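Local atomic coordinates of helianthamide (Stichodactyla helianthus, PDB entry 4X0N), a protein that probably acts as a small disulfide-rich inhibitor of pancreatic alpha-amylase, with a beta-defensin-like fold. Residues S19-E22 / D23-A26. Sequence-based numbering, arbitrary orientation.
Sequences SCAE and DEKA
Ala21 and Glu24 close a type I beta turn that leads into strand 25-27, an outermost strand of the antiparallel sheet within this chain. The three disulfides pair the cysteines first to fifth, second to fourth and third to sixth, as in a beta-defensin fold. The backbone N of Glu24 donates to Ala21 O at 3.3 Å. The donor N sits well above the carbonyl plane of Ala21, 73° out of it, and not on a lone pair.

The Glu24 side chain then folds back over the start of the turn. Glu24 CB lies 3.8 Å from Ala21 O and also faces the CB of Cys20. With CG anti to the carbonyl carbon (chi1 -74°) and the chain extended beyond it, the carboxylate is carried back toward Ala21. CG passes the methyl of Ala21, and Glu24 CD comes within 3.7 Å of Ala21 CB. At the tip, Glu24 OE1 accepts from Ala21 N at 3.0 Å, fairly straight at 158°. The N-H meets OE1 from above the carboxylate plane. Ala21 thus gives one bond to Glu24 and takes one from it, and the two bonds tie the first and last residues of the turn together. The other oxygen, OE2, forms a salt bridge with Lys17 and a weak, long ion pair with Lys41. These two lysines probably favour a charged carboxylate. With an alanine here, the Ala21 N-H would probably lose this acceptor and Lys17 this carboxylate partner.

Asp23 approaches the Ala21 methyl too, with Asp23 OD1 3.5 Å from Ala21 CB. On the side of strand 37-40, Cys20 is tied to Cys39 by a disulfide. The SG of Cys20 also rests on the methyl of Ala26, 3.6 Å from its CB.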
loop_
_atom_site.group_PDB
_atom_site.type_symbol
_atom_site.label_atom_id
_atom_site.label_comp_id
_atom_site.label_asym_id
_atom_site.label_seq_id
_atom_site.Cartn_x
_atom_site.Cartn_y
_atom_site.Cartn_z
ATOM N N SER B 19 -6.919 -6.078 -30.757
ATOM C CA SER B 19 -5.582 -6.049 -31.341
ATOM C C SER B 19 -4.914 -4.700 -31.095
ATOM O O SER B 19 -5.584 -3.672 -31.022
ATOM C CB SER B 19 -5.627 -6.376 -32.837
ATOM O OG SER B 19 -6.344 -5.386 -33.557
ATOM N N CYS B 20 -3.591 -4.714 -30.969
ATOM C CA CYS B 20 -2.845 -3.519 -30.587
ATOM C C CYS B 20 -2.304 -2.753 -31.786
ATOM O O CYS B 20 -2.044 -3.333 -32.840
ATOM C CB CYS B 20 -1.697 -3.891 -29.652
ATOM S SG CYS B 20 -2.218 -4.855 -28.226
ATOM N N ALA B 21 -2.145 -1.444 -31.612
ATOM C CA ALA B 21 -1.584 -0.575 -32.645
ATOM C C ALA B 21 -0.184 -1.003 -33.088
ATOM O O ALA B 21 0.443 -1.864 -32.470
ATOM C CB ALA B 21 -1.571 0.868 -32.163
ATOM N N GLU B 22 0.299 -0.392 -34.165
ATOM C CA GLU B 22 1.636 -0.670 -34.682
ATOM C C GLU B 22 2.729 -0.340 -33.664
ATOM O O GLU B 22 3.763 -1.005 -33.613
ATOM C CB GLU B 22 1.875 0.119 -35.972
ATOM C CG GLU B 22 3.012 -0.424 -36.821
ATOM C CD GLU B 22 2.767 -1.853 -37.268
ATOM O OE1 GLU B 22 1.891 -2.064 -38.135
ATOM O OE2 GLU B 22 3.445 -2.765 -36.745
ATOM N N ASP B 23 2.493 0.688 -32.854
ATOM C CA ASP B 23 3.501 1.169 -31.912
ATOM C C ASP B 23 3.206 0.732 -30.478
ATOM O O ASP B 23 3.744 1.297 -29.524
ATOM C CB ASP B 23 3.614 2.694 -31.984
ATOM C CG ASP B 23 2.341 3.393 -31.540
ATOM O OD1 ASP B 23 1.251 2.800 -31.691
ATOM O OD2 ASP B 23 2.432 4.534 -31.039
ATOM N N GLU B 24 2.353 -0.275 -30.333
ATOM C CA GLU B 24 1.991 -0.781 -29.016
ATOM C C GLU B 24 2.484 -2.208 -28.814
ATOM O O GLU B 24 2.748 -2.932 -29.775
ATOM C CB GLU B 24 0.475 -0.727 -28.814
ATOM C CG GLU B 24 -0.080 0.668 -28.579
ATOM C CD GLU B 24 -1.593 0.678 -28.463
ATOM O OE1 GLU B 24 -2.226 -0.318 -28.875
ATOM O OE2 GLU B 24 -2.149 1.679 -27.958
ATOM N N LYS B 25 2.604 -2.607 -27.554
ATOM C CA LYS B 25 3.017 -3.960 -27.216
ATOM C C LYS B 25 1.845 -4.696 -26.581
ATOM O O LYS B 25 1.021 -4.090 -25.900
ATOM C CB LYS B 25 4.232 -3.939 -26.287
ATOM C CG LYS B 25 5.494 -3.400 -26.945
ATOM C CD LYS B 25 6.664 -3.360 -25.975
ATOM C CE LYS B 25 6.519 -2.229 -24.967
ATOM N NZ LYS B 25 6.574 -0.882 -25.608
ATOM N N ALA B 26 1.761 -6.001 -26.813
ATOM C CA ALA B 26 0.617 -6.759 -26.328
ATOM C C ALA B 26 0.939 -7.646 -25.131
ATOM O O ALA B 26 2.023 -8.222 -25.034
ATOM C CB ALA B 26 0.029 -7.585 -27.457
#